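Local atomic coordinates of OsmC-like protein (Jannaschia sp., PDB entry 3CJE), a protein that probably helps to detoxify organic hydroperoxides and assembles as a dimer. Residues A13-T18 and V36-E41; N29-A34 and L45-G50; D91-C96 and D119-S124; R97-W102 and G112-E117. One frame throughout, in Å; residues are numbered along the deposited sequence. Where two conformers were deposited one is given.

Interaction 1. Residues A13-T18 and V36-E41; sequences AEVVFT and VKPFEE
Lys-37 sets out with CG beside its own backbone N (chi1 -57°) and stays extended beyond it, while Glu-14, also with CG beside the backbone N, is extended past CG (chi2 -176°) and so carries its carboxylate across to meet the amine. NZ of Lys-37 lies 3.2 Å from OE1 of Glu-14, a salt bridge and hydrogen bond that arrives from above the carboxylate plane. OE2 of Glu-14 is held by a second lysine, Lys-114, so the carboxylate spans two positive charges, which should favour its ionised form. The aliphatic part of Lys-37 runs side by side with Val-16, its CD 3.7 Å from CG2 of the valine, and CB of Val-36 sits 4.0 Å from CG1 of Val-16. Val-15 turns away, yet its CG2 still brushes CD of Pro-38, the residue that follows a cis peptide bond. On the backbone, Val-16 N donates to Lys-37 O at 2.9 Å. Val-16 O takes a firm bond from Val-36 N (2.8 Å) and a weak one from Lys-37 N (3.3 Å). Two residues of one strand thus face a single residue of the other: this is a classic beta bulge, set in the antiparallel hairpin of strands 13-24 and 28-37.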
loop_
_atom_site.group_PDB
_atom_site.type_symbol
_atom_site.label_atom_id
_atom_site.label_comp_id
_atom_site.label_asym_id
_atom_site.label_seq_id
_atom_site.Cartn_x
_atom_site.Cartn_y
_atom_site.Cartn_z
ATOM N N ALA A 13 -8.193 -15.829 12.654
ATOM C CA ALA A 13 -7.052 -15.104 13.200
ATOM C C ALA A 13 -6.871 -13.883 12.341
ATOM O O ALA A 13 -6.705 -14.012 11.125
ATOM C CB ALA A 13 -5.837 -15.933 13.165
ATOM N N GLU A 14 -6.897 -12.722 12.982
ATOM C CA GLU A 14 -6.906 -11.441 12.290
ATOM C C GLU A 14 -5.658 -10.609 12.525
ATOM O O GLU A 14 -5.065 -10.604 13.619
ATOM C CB GLU A 14 -8.105 -10.610 12.743
ATOM C CG GLU A 14 -9.434 -11.168 12.307
ATOM C CD GLU A 14 -10.620 -10.276 12.686
ATOM O OE1 GLU A 14 -10.466 -9.360 13.547
ATOM O OE2 GLU A 14 -11.673 -10.519 12.081
ATOM N N VAL A 15 -5.336 -9.818 11.507
ATOM C CA VAL A 15 -4.405 -8.721 11.607
ATOM C C VAL A 15 -5.239 -7.474 11.307
ATOM O O VAL A 15 -5.968 -7.449 10.314
ATOM C CB VAL A 15 -3.179 -8.853 10.638
ATOM C CG1 VAL A 15 -2.356 -7.523 10.648
ATOM C CG2 VAL A 15 -2.314 -10.081 11.002
ATOM N N VAL A 16 -5.188 -6.468 12.186
ATOM C CA VAL A 16 -6.060 -5.280 12.093
ATOM C C VAL A 16 -5.172 -4.067 12.239
ATOM O O VAL A 16 -4.444 -3.948 13.203
ATOM C CB VAL A 16 -7.170 -5.232 13.180
ATOM C CG1 VAL A 16 -7.996 -3.974 13.048
ATOM C CG2 VAL A 16 -8.050 -6.504 13.106
ATOM N N PHE A 17 -5.239 -3.177 11.250
ATOM C CA PHE A 17 -4.609 -1.870 11.328
ATOM C C PHE A 17 -5.658 -0.785 11.177
ATOM O O PHE A 17 -6.650 -0.936 10.453
ATOM C CB PHE A 17 -3.566 -1.680 10.219
ATOM C CG PHE A 17 -2.219 -2.271 10.526
ATOM C CD1 PHE A 17 -2.017 -3.629 10.494
ATOM C CD2 PHE A 17 -1.139 -1.462 10.876
ATOM C CE1 PHE A 17 -0.741 -4.173 10.778
ATOM C CE2 PHE A 17 0.141 -2.034 11.142
ATOM C CZ PHE A 17 0.314 -3.357 11.093
ATOM N N THR A 18 -5.400 0.316 11.863
ATOM C CA THR A 18 -6.156 1.531 11.666
ATOM C C THR A 18 -5.242 2.707 11.333
ATOM O O THR A 18 -4.050 2.691 11.628
ATOM C CB THR A 18 -6.969 1.885 12.900
ATOM O OG1 THR A 18 -6.115 2.140 14.041
ATOM C CG2 THR A 18 -7.964 0.746 13.237
ATOM N N VAL A 36 -3.647 -2.927 15.689
ATOM C CA VAL A 36 -4.592 -3.217 16.752
ATOM C C VAL A 36 -4.545 -4.700 17.111
ATOM O O VAL A 36 -4.550 -5.063 18.298
ATOM C CB VAL A 36 -6.029 -2.782 16.357
ATOM C CG1 VAL A 36 -6.981 -3.111 17.496
ATOM C CG2 VAL A 36 -6.045 -1.270 16.054
ATOM N N LYS A 37 -4.498 -5.558 16.099
ATOM C CA LYS A 37 -4.265 -6.987 16.279
ATOM C C LYS A 37 -3.175 -7.403 15.310
ATOM O O LYS A 37 -3.139 -6.911 14.184
ATOM C CB LYS A 37 -5.532 -7.792 15.974
ATOM C CG LYS A 37 -6.744 -7.430 16.779
ATOM C CD LYS A 37 -7.891 -8.362 16.326
ATOM C CE LYS A 37 -9.253 -8.047 16.931
ATOM N NZ LYS A 37 -10.187 -9.221 16.709
ATOM N N PRO A 38 -2.314 -8.370 15.703
ATOM C CA PRO A 38 -2.360 -9.176 16.949
ATOM C C PRO A 38 -1.977 -8.485 18.270
ATOM O O PRO A 38 -2.313 -8.987 19.350
ATOM C CB PRO A 38 -1.351 -10.283 16.673
ATOM C CG PRO A 38 -1.102 -10.305 15.281
ATOM C CD PRO A 38 -1.309 -8.915 14.776
ATOM N N PHE A 39 -1.264 -7.373 18.179
ATOM C CA PHE A 39 -0.984 -6.570 19.381
ATOM C C PHE A 39 -1.012 -5.112 18.997
ATOM O O PHE A 39 -1.105 -4.764 17.816
ATOM C CB PHE A 39 0.343 -6.978 20.061
ATOM C CG PHE A 39 1.572 -6.685 19.265
ATOM C CD1 PHE A 39 2.094 -7.623 18.372
ATOM C CD2 PHE A 39 2.247 -5.500 19.417
ATOM C CE1 PHE A 39 3.246 -7.387 17.666
ATOM C CE2 PHE A 39 3.393 -5.231 18.680
ATOM C CZ PHE A 39 3.892 -6.177 17.795
ATOM N N GLU A 40 -0.933 -4.228 19.988
ATOM C CA GLU A 40 -1.091 -2.788 19.747
ATOM C C GLU A 40 0.250 -2.057 19.602
ATOM O O GLU A 40 1.054 -2.059 20.540
ATOM C CB GLU A 40 -1.879 -2.169 20.917
ATOM C CG GLU A 40 -3.278 -2.739 21.099
ATOM C CD GLU A 40 -4.074 -2.122 22.271
ATOM O OE1 GLU A 40 -3.480 -1.617 23.254
ATOM O OE2 GLU A 40 -5.320 -2.168 22.205
ATOM N N GLU A 41 0.490 -1.414 18.456
ATOM C CA GLU A 41 1.638 -0.540 18.298
ATOM C C GLU A 41 1.168 0.668 17.530
ATOM O O GLU A 41 0.196 0.587 16.797
ATOM C CB GLU A 41 2.774 -1.257 17.569
ATOM C CG GLU A 41 4.114 -0.550 17.782
ATOM C CD GLU A 41 5.311 -1.316 17.282
ATOM O OE1 GLU A 41 5.162 -2.489 16.872
ATOM O OE2 GLU A 41 6.423 -0.728 17.329
#

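Interaction 2. Residues N29-A34 and L45-G50; sequences NELDVA and LATDEG
Four backbone hydrogen bonds join Asn-29 and Leu-31 to Thr-47 and Leu-45 in the antiparallel beta hairpin of strands 28-37 and 41-47. Asn-29 N donates to Thr-47 O at 2.9 Å and Thr-47 N answers to Asn-29 O; two residues along, Leu-31 N reaches Leu-45 O at 2.8 Å and Leu-45 N returns to Leu-31 O. Between these two hydrogen-bonded pairs lies the non-hydrogen-bonded pair Glu-30 and Ala-46, where CA of Ala-46 comes to 3.1 Å from Asn-29 O in a CA-H...O contact. Asn-29 and Thr-47 lie on the same sheet face as the leucines, with ND2 of Asn-29 3.4 Å from OG1 of Thr-47; OD1 of the asparagine accepts a hydrogen bond from Arg-79. Farther along this face CD1 of Leu-31 rests 3.7 Å from CG2 of Thr-47, which stands anti to its own carbonyl carbon, the two side chains crossing at about a right angle. In the conformer given, CD1 of Leu-45 meets CG2 of Val-33 at 4.0 Å. Helix 62-81 covers this face, touching Asn-29 and Val-33; strand 13-24 flanks strand 28-37 on the side away from strand 41-47, and Thr-47 packs on Leu-65 of the second subunit.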
loop_
_atom_site.group_PDB
_atom_site.type_symbol
_atom_site.label_atom_id
_atom_site.label_comp_id
_atom_site.label_asym_id
_atom_site.label_seq_id
_atom_site.Cartn_x
_atom_site.Cartn_y
_atom_site.Cartn_z
ATOM N N ASN A 29 -0.399 15.309 4.994
ATOM C CA ASN A 29 -1.327 14.516 5.762
ATOM C C ASN A 29 -0.576 13.828 6.880
ATOM O O ASN A 29 0.402 13.129 6.612
ATOM C CB ASN A 29 -1.990 13.488 4.860
ATOM C CG ASN A 29 -2.811 14.124 3.785
ATOM O OD1 ASN A 29 -3.560 15.065 4.049
ATOM N ND2 ASN A 29 -2.628 13.650 2.560
ATOM N N GLU A 30 -1.025 14.009 8.118
ATOM C CA GLU A 30 -0.370 13.381 9.252
ATOM C C GLU A 30 -1.168 12.152 9.667
ATOM O O GLU A 30 -2.328 12.275 10.062
ATOM C CB GLU A 30 -0.232 14.397 10.379
ATOM C CG GLU A 30 0.800 15.463 10.024
ATOM C CD GLU A 30 1.014 16.534 11.102
ATOM O OE1 GLU A 30 0.209 16.623 12.051
ATOM O OE2 GLU A 30 2.004 17.307 10.976
ATOM N N LEU A 31 -0.523 10.985 9.536
ATOM C CA LEU A 31 -1.150 9.698 9.553
ATOM C C LEU A 31 -0.760 8.951 10.824
ATOM O O LEU A 31 0.355 8.491 10.929
ATOM C CB LEU A 31 -0.715 8.916 8.314
ATOM C CG LEU A 31 -1.006 9.651 6.998
ATOM C CD1 LEU A 31 -0.227 9.148 5.820
ATOM C CD2 LEU A 31 -2.543 9.685 6.768
ATOM N N ASP A 32 -1.703 8.837 11.752
ATOM C CA ASP A 32 -1.527 8.124 13.003
ATOM C C ASP A 32 -1.973 6.680 12.785
ATOM O O ASP A 32 -3.159 6.367 12.815
ATOM C CB ASP A 32 -2.380 8.780 14.088
ATOM C CG ASP A 32 -2.334 8.056 15.430
ATOM O OD1 ASP A 32 -1.478 7.123 15.673
ATOM O OD2 ASP A 32 -3.225 8.440 16.255
ATOM N N VAL A 33 -1.007 5.800 12.535
ATOM C CA VAL A 33 -1.275 4.389 12.251
ATOM C C VAL A 33 -1.145 3.562 13.499
ATOM O O VAL A 33 -0.266 3.813 14.354
ATOM C CB VAL A 33 -0.296 3.835 11.165
ATOM C CG1 VAL A 33 -0.531 2.350 10.889
ATOM C CG2 VAL A 33 -0.395 4.655 9.881
ATOM N N ALA A 34 -2.069 2.628 13.683
ATOM C CA ALA A 34 -1.938 1.665 14.758
ATOM C C ALA A 34 -2.130 0.242 14.258
ATOM O O ALA A 34 -3.058 -0.020 13.484
ATOM C CB ALA A 34 -2.988 1.922 15.836
ATOM N N LEU A 45 3.206 8.593 10.857
ATOM C CA LEU A 45 3.683 8.709 9.491
ATOM C C LEU A 45 3.052 9.930 8.826
ATOM O O LEU A 45 2.222 10.627 9.430
ATOM C CB LEU A 45 3.383 7.424 8.719
ATOM C CG LEU A 45 3.888 6.128 9.356
ATOM C CD1 LEU A 45 3.403 4.890 8.498
ATOM C CD2 LEU A 45 5.384 6.164 9.532
ATOM N N ALA A 46 3.465 10.194 7.594
ATOM C CA ALA A 46 2.979 11.372 6.900
ATOM C C ALA A 46 3.186 11.199 5.413
ATOM O O ALA A 46 4.049 10.441 4.979
ATOM C CB ALA A 46 3.668 12.622 7.418
ATOM N N THR A 47 2.372 11.893 4.655
ATOM C CA THR A 47 2.586 12.037 3.200
ATOM C C THR A 47 2.507 13.517 2.849
ATOM O O THR A 47 1.946 14.327 3.598
ATOM C CB THR A 47 1.556 11.256 2.349
ATOM O OG1 THR A 47 0.216 11.765 2.584
ATOM C CG2 THR A 47 1.572 9.752 2.653
ATOM N N ASP A 48 3.058 13.871 1.695
ATOM C CA ASP A 48 3.000 15.252 1.223
ATOM C C ASP A 48 3.188 15.249 -0.285
ATOM O O ASP A 48 3.618 14.244 -0.848
ATOM C CB ASP A 48 4.071 16.077 1.907
ATOM C CG ASP A 48 3.708 17.571 2.032
ATOM O OD1 ASP A 48 2.763 18.056 1.358
ATOM O OD2 ASP A 48 4.400 18.192 2.852
ATOM N N GLU A 49 2.835 16.377 -0.884
ATOM C CA GLU A 49 3.032 16.685 -2.300
ATOM C C GLU A 49 3.532 18.135 -2.432
ATOM O O GLU A 49 3.057 19.036 -1.717
ATOM C CB GLU A 49 1.704 16.563 -3.036
ATOM C CG GLU A 49 1.787 15.712 -4.299
ATOM C CD GLU A 49 0.602 14.797 -4.428
ATOM O OE1 GLU A 49 -0.468 15.324 -4.798
ATOM O OE2 GLU A 49 0.735 13.572 -4.136
ATOM N N GLY A 50 4.452 18.335 -3.381
ATOM C CA GLY A 50 5.219 19.599 -3.577
ATOM C C GLY A 50 6.708 19.264 -3.806
ATOM O O GLY A 50 7.119 18.086 -3.742
#

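Interaction 3. Residues D91-C96 and D119-S124; sequences DLDVEC and DIILHS
Leu-92 and Leu-122 meet methyl to methyl, CD1 of the first 3.5 Å from CD2 of the second, with their side chains side by side and pointing the same way. Leu-92 has CG anti to the backbone N (chi1 176°). On the same face CG2 of Val-94 and CG1 of Ile-120 touch more distantly, at 4.3 Å. Four backbone bonds pair Asp-93 with Ile-121 and Glu-95 with Asp-119 in the antiparallel hairpin of strands 93-105 and 108-121. The face bearing these four side chains is more polar. Glu-95 and Asp-119 both carry CG beside the backbone N (chi1 -58° and -72°), and a water donates one hydrogen bond to Glu-95 OE1 at 2.6 Å and one to Asp-119 OD2 at 2.7 Å. OD1 of Asp-119 forms a salt bridge with Arg-157 of the second subunit. Beyond the paired strands the His-123 ring has Ile-121 CG2 over one face, 3.4 Å above the plane and offset toward the rim, and Asp-91 O at its edge; its ND1 is hydrogen-bonded to Thr-90 O. If both acids are ionised, the bridging water probably eases their repulsion, and Arg-157 of the second subunit probably balances the charge of Asp-119.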
loop_
_atom_site.group_PDB
_atom_site.type_symbol
_atom_site.label_atom_id
_atom_site.label_comp_id
_atom_site.label_asym_id
_atom_site.label_seq_id
_atom_site.Cartn_x
_atom_site.Cartn_y
_atom_site.Cartn_z
ATOM N N ASP A 91 -10.254 21.135 8.131
ATOM C CA ASP A 91 -9.773 20.187 9.135
ATOM C C ASP A 91 -10.156 18.740 8.767
ATOM O O ASP A 91 -10.706 17.967 9.582
ATOM C CB ASP A 91 -10.353 20.559 10.497
ATOM C CG ASP A 91 -9.787 21.879 11.027
ATOM O OD1 ASP A 91 -8.668 22.258 10.630
ATOM O OD2 ASP A 91 -10.482 22.526 11.832
ATOM N N LEU A 92 -9.891 18.400 7.523
ATOM C CA LEU A 92 -10.186 17.074 7.023
ATOM C C LEU A 92 -9.610 15.990 7.941
ATOM O O LEU A 92 -8.428 16.057 8.338
ATOM C CB LEU A 92 -9.598 16.920 5.626
ATOM C CG LEU A 92 -9.740 15.553 4.974
ATOM C CD1 LEU A 92 -11.231 15.111 4.699
ATOM C CD2 LEU A 92 -8.861 15.539 3.670
ATOM N N ASP A 93 -10.443 15.007 8.257
ATOM C CA ASP A 93 -10.020 13.824 9.002
ATOM C C ASP A 93 -10.583 12.599 8.299
ATOM O O ASP A 93 -11.769 12.562 7.945
ATOM C CB ASP A 93 -10.531 13.845 10.423
ATOM C CG ASP A 93 -9.904 12.765 11.275
ATOM O OD1 ASP A 93 -10.179 11.564 11.047
ATOM O OD2 ASP A 93 -9.111 13.143 12.171
ATOM N N VAL A 94 -9.710 11.615 8.075
ATOM C CA VAL A 94 -10.077 10.356 7.459
ATOM C C VAL A 94 -9.616 9.222 8.330
ATOM O O VAL A 94 -8.438 9.187 8.706
ATOM C CB VAL A 94 -9.503 10.207 6.036
ATOM C CG1 VAL A 94 -9.771 8.779 5.445
ATOM C CG2 VAL A 94 -10.073 11.328 5.138
ATOM N N GLU A 95 -10.534 8.314 8.647
ATOM C CA GLU A 95 -10.248 7.161 9.519
ATOM C C GLU A 95 -10.374 5.913 8.656
ATOM O O GLU A 95 -11.377 5.723 7.979
ATOM C CB GLU A 95 -11.254 7.097 10.672
ATOM C CG GLU A 95 -11.308 8.366 11.563
ATOM C CD GLU A 95 -12.435 8.406 12.673
ATOM O OE1 GLU A 95 -13.663 8.521 12.372
ATOM O OE2 GLU A 95 -12.058 8.378 13.873
ATOM N N CYS A 96 -9.362 5.059 8.667
ATOM C CA CYS A 96 -9.337 3.858 7.834
ATOM C C CYS A 96 -9.036 2.646 8.723
ATOM O O CYS A 96 -8.144 2.713 9.595
ATOM C CB CYS A 96 -8.271 3.995 6.766
ATOM S SG CYS A 96 -8.030 2.530 5.756
ATOM N N ASP A 119 -13.880 6.130 6.758
ATOM C CA ASP A 119 -14.854 7.120 7.282
ATOM C C ASP A 119 -14.254 8.508 7.113
ATOM O O ASP A 119 -13.126 8.771 7.529
ATOM C CB ASP A 119 -15.123 6.884 8.745
ATOM C CG ASP A 119 -15.956 5.625 8.998
ATOM O OD1 ASP A 119 -16.554 5.068 8.072
ATOM O OD2 ASP A 119 -16.058 5.245 10.189
ATOM N N ILE A 120 -15.036 9.408 6.542
ATOM C CA ILE A 120 -14.532 10.688 6.111
ATOM C C ILE A 120 -15.284 11.801 6.845
ATOM O O ILE A 120 -16.525 11.800 6.890
ATOM C CB ILE A 120 -14.723 10.804 4.607
ATOM C CG1 ILE A 120 -13.852 9.776 3.852
ATOM C CG2 ILE A 120 -14.394 12.248 4.160
ATOM C CD1 ILE A 120 -14.275 9.461 2.454
ATOM N N ILE A 121 -14.525 12.740 7.415
ATOM C CA ILE A 121 -15.063 13.915 8.115
ATOM C C ILE A 121 -14.576 15.179 7.422
ATOM O O ILE A 121 -13.365 15.510 7.440
ATOM C CB ILE A 121 -14.651 13.951 9.605
ATOM C CG1 ILE A 121 -15.038 12.630 10.266
ATOM C CG2 ILE A 121 -15.299 15.177 10.271
ATOM C CD1 ILE A 121 -14.510 12.494 11.722
ATOM N N LEU A 122 -15.522 15.870 6.787
ATOM C CA LEU A 122 -15.193 17.048 5.973
ATOM C C LEU A 122 -15.351 18.404 6.646
ATOM O O LEU A 122 -14.785 19.410 6.138
ATOM C CB LEU A 122 -16.020 17.057 4.672
ATOM C CG LEU A 122 -15.931 15.873 3.725
ATOM C CD1 LEU A 122 -16.827 16.033 2.475
ATOM C CD2 LEU A 122 -14.414 15.634 3.273
ATOM N N HIS A 123 -16.176 18.481 7.697
ATOM C CA HIS A 123 -16.521 19.764 8.331
ATOM C C HIS A 123 -16.935 20.781 7.268
ATOM O O HIS A 123 -16.466 21.914 7.260
ATOM C CB HIS A 123 -15.382 20.328 9.180
ATOM C CG HIS A 123 -14.878 19.385 10.216
ATOM N ND1 HIS A 123 -13.640 18.783 10.129
ATOM C CD2 HIS A 123 -15.447 18.924 11.358
ATOM C CE1 HIS A 123 -13.458 18.008 11.185
ATOM N NE2 HIS A 123 -14.534 18.069 11.940
ATOM N N SER A 124 -17.820 20.373 6.369
ATOM C CA SER A 124 -18.169 21.168 5.212
ATOM C C SER A 124 -19.488 21.894 5.411
ATOM O O SER A 124 -20.416 21.319 5.960
ATOM C CB SER A 124 -18.331 20.217 4.007
ATOM O OG SER A 124 -18.933 20.845 2.878
HETATM O O HOH W 1 -14.966 6.297 12.439
#

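Interaction 4. Residues R97-W102 and G112-E117; sequences RVVWDW and GPKSFE
Val-98 and Phe-116 form the tight, buried part of the contact: CG1 of the valine lies over a face of the ring, 3.8 Å from its centroid, in a CH-pi contact. The same methyl lies over the rim of a face of the Trp-100 indole. CD1 of Trp-100 approaches CA of Pro-113 at 3.7 Å, while NE1 is hydrogen-bonded to Thr-147 of the second subunit. Midway, the antiparallel hairpin of strands 93-105 and 108-121 is interrupted by a classic beta bulge, in which Lys-114 and Ser-115 both face Val-99 and their N atoms reach Val-99 O from the same face of its plane, at 2.8 and 3.1 Å. The other side of the sheet is looser and wetter. Arg-97 has CG anti to the backbone N (chi1 -179°) and runs alongside Glu-117; its NH1 makes a weak, salt-bridging hydrogen bond of 3.3 Å to OE1, whose partner oxygen OE2 is bound by Arg-155 of the second subunit. A water links Arg-97 O, Ser-115 OG and Glu-117 OE1. In the conformer given for Asp-101, a second water joins its OD1 to Pro-113 O, and its OD2 is 4.5 Å from Lys-114 NZ, too far for a salt bridge; that amine pairs instead with Glu-14 of strand 13-24.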
loop_
_atom_site.group_PDB
_atom_site.type_symbol
_atom_site.label_atom_id
_atom_site.label_comp_id
_atom_site.label_asym_id
_atom_site.label_seq_id
_atom_site.Cartn_x
_atom_site.Cartn_y
_atom_site.Cartn_z
ATOM N N ARG A 97 -9.784 1.559 8.512
ATOM C CA ARG A 97 -9.574 0.312 9.225
ATOM C C ARG A 97 -9.505 -0.799 8.212
ATOM O O ARG A 97 -10.385 -0.922 7.332
ATOM C CB ARG A 97 -10.704 0.031 10.223
ATOM C CG ARG A 97 -10.509 -1.250 10.989
ATOM C CD ARG A 97 -11.583 -1.337 12.070
ATOM N NE ARG A 97 -11.489 -2.534 12.866
ATOM C CZ ARG A 97 -12.173 -3.646 12.638
ATOM N NH1 ARG A 97 -13.021 -3.755 11.605
ATOM N NH2 ARG A 97 -11.997 -4.673 13.459
ATOM N N VAL A 98 -8.437 -1.579 8.268
ATOM C CA VAL A 98 -8.255 -2.703 7.371
ATOM C C VAL A 98 -8.031 -3.976 8.208
ATOM O O VAL A 98 -7.250 -3.972 9.155
ATOM C CB VAL A 98 -7.093 -2.493 6.374
ATOM C CG1 VAL A 98 -7.016 -3.666 5.365
ATOM C CG2 VAL A 98 -7.263 -1.145 5.614
ATOM N N VAL A 99 -8.716 -5.045 7.838
ATOM C CA VAL A 99 -8.662 -6.332 8.502
ATOM C C VAL A 99 -8.246 -7.380 7.474
ATOM O O VAL A 99 -8.830 -7.473 6.396
ATOM C CB VAL A 99 -9.998 -6.755 9.140
ATOM C CG1 VAL A 99 -9.831 -8.088 9.891
ATOM C CG2 VAL A 99 -10.506 -5.627 10.045
ATOM N N TRP A 100 -7.241 -8.174 7.845
ATOM C CA TRP A 100 -6.832 -9.349 7.115
ATOM C C TRP A 100 -6.948 -10.566 8.012
ATOM O O TRP A 100 -7.021 -10.446 9.219
ATOM C CB TRP A 100 -5.358 -9.264 6.694
ATOM C CG TRP A 100 -4.962 -8.162 5.748
ATOM C CD1 TRP A 100 -4.905 -8.240 4.375
ATOM C CD2 TRP A 100 -4.549 -6.849 6.089
ATOM N NE1 TRP A 100 -4.473 -7.048 3.853
ATOM C CE2 TRP A 100 -4.267 -6.161 4.867
ATOM C CE3 TRP A 100 -4.409 -6.144 7.306
ATOM C CZ2 TRP A 100 -3.772 -4.854 4.842
ATOM C CZ3 TRP A 100 -3.983 -4.834 7.272
ATOM C CH2 TRP A 100 -3.653 -4.190 6.044
ATOM N N ASP A 101 -6.873 -11.738 7.415
ATOM C CA ASP A 101 -6.775 -12.937 8.223
ATOM C C ASP A 101 -5.765 -13.899 7.663
ATOM O O ASP A 101 -5.378 -13.827 6.490
ATOM C CB ASP A 101 -8.126 -13.591 8.388
ATOM C CG ASP A 101 -8.836 -13.814 7.061
ATOM O OD1 ASP A 101 -8.152 -14.123 6.080
ATOM O OD2 ASP A 101 -10.077 -13.696 7.012
ATOM N N TRP A 102 -5.314 -14.780 8.545
ATOM C CA TRP A 102 -4.369 -15.814 8.168
ATOM C C TRP A 102 -4.856 -17.191 8.583
ATOM O O TRP A 102 -5.691 -17.332 9.502
ATOM C CB TRP A 102 -2.955 -15.519 8.710
ATOM C CG TRP A 102 -2.651 -16.039 10.142
ATOM C CD1 TRP A 102 -2.229 -17.302 10.505
ATOM C CD2 TRP A 102 -2.718 -15.277 11.344
ATOM N NE1 TRP A 102 -2.056 -17.358 11.865
ATOM C CE2 TRP A 102 -2.358 -16.127 12.397
ATOM C CE3 TRP A 102 -3.084 -13.955 11.627
ATOM C CZ2 TRP A 102 -2.354 -15.691 13.732
ATOM C CZ3 TRP A 102 -3.063 -13.511 12.941
ATOM C CH2 TRP A 102 -2.697 -14.382 13.976
ATOM N N GLY A 112 -5.272 -13.443 3.569
ATOM C CA GLY A 112 -6.149 -12.752 2.651
ATOM C C GLY A 112 -6.813 -11.571 3.312
ATOM O O GLY A 112 -6.817 -11.477 4.557
ATOM N N PRO A 113 -7.394 -10.675 2.496
ATOM C CA PRO A 113 -8.101 -9.537 3.004
ATOM C C PRO A 113 -9.464 -9.925 3.540
ATOM O O PRO A 113 -10.092 -10.837 2.995
ATOM C CB PRO A 113 -8.223 -8.652 1.756
ATOM C CG PRO A 113 -8.335 -9.612 0.686
ATOM C CD PRO A 113 -7.428 -10.718 1.017
ATOM N N LYS A 114 -9.926 -9.238 4.582
ATOM C CA LYS A 114 -11.260 -9.428 5.134
ATOM C C LYS A 114 -12.165 -8.209 4.979
ATOM O O LYS A 114 -13.335 -8.352 4.563
ATOM C CB LYS A 114 -11.163 -9.843 6.592
ATOM C CG LYS A 114 -12.476 -10.262 7.252
ATOM C CD LYS A 114 -12.137 -10.667 8.696
ATOM C CE LYS A 114 -13.250 -11.383 9.427
ATOM N NZ LYS A 114 -12.607 -12.317 10.429
ATOM N N SER A 115 -11.655 -7.019 5.293
ATOM C CA SER A 115 -12.507 -5.817 5.228
ATOM C C SER A 115 -11.707 -4.541 5.106
ATOM O O SER A 115 -10.598 -4.440 5.615
ATOM C CB SER A 115 -13.456 -5.715 6.416
ATOM O OG SER A 115 -12.813 -5.501 7.610
ATOM N N PHE A 116 -12.312 -3.582 4.426
ATOM C CA PHE A 116 -11.792 -2.236 4.286
ATOM C C PHE A 116 -12.886 -1.212 4.597
ATOM O O PHE A 116 -13.955 -1.289 4.017
ATOM C CB PHE A 116 -11.374 -1.957 2.846
ATOM C CG PHE A 116 -10.076 -2.608 2.430
ATOM C CD1 PHE A 116 -10.030 -3.932 2.036
ATOM C CD2 PHE A 116 -8.901 -1.841 2.427
ATOM C CE1 PHE A 116 -8.813 -4.518 1.654
ATOM C CE2 PHE A 116 -7.714 -2.423 2.024
ATOM C CZ PHE A 116 -7.671 -3.743 1.683
ATOM N N GLU A 117 -12.591 -0.246 5.471
ATOM C CA GLU A 117 -13.562 0.776 5.870
ATOM C C GLU A 117 -12.860 2.106 5.882
ATOM O O GLU A 117 -11.737 2.210 6.435
ATOM C CB GLU A 117 -14.135 0.441 7.263
ATOM C CG GLU A 117 -14.907 -0.867 7.304
ATOM C CD GLU A 117 -15.269 -1.384 8.729
ATOM O OE1 GLU A 117 -14.381 -1.445 9.654
ATOM O OE2 GLU A 117 -16.442 -1.821 8.871
HETATM O O HOH W 2 -12.361 -2.869 8.106
HETATM O O HOH W 3 -9.528 -13.604 3.519
#

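How the interactions relate
All four interactions belong to one five-stranded antiparallel sheet. Interactions 1 and 2 share strand 28-37, and Ala-34 N comes 2.9 Å from Thr-18 O where they join. Interactions 3 and 4 divide the hairpin of strands 93-105 and 108-121, with centres about 21 Å apart. Strand 13-24 links the two halves: interactions 1 and 4, about 10 Å apart between centres, meet through the salt bridge of Glu-14 OE2 and Lys-114 NZ (2.6 Å) and through Val-15 O and Trp-100 N (2.9 Å). Interactions 2 and 4 lie on opposite sides of the chain's centre. In interactions 3 and 4 strand 108-121 pairs in parallel with a strand of the second subunit, continuing the sheet across the dimer.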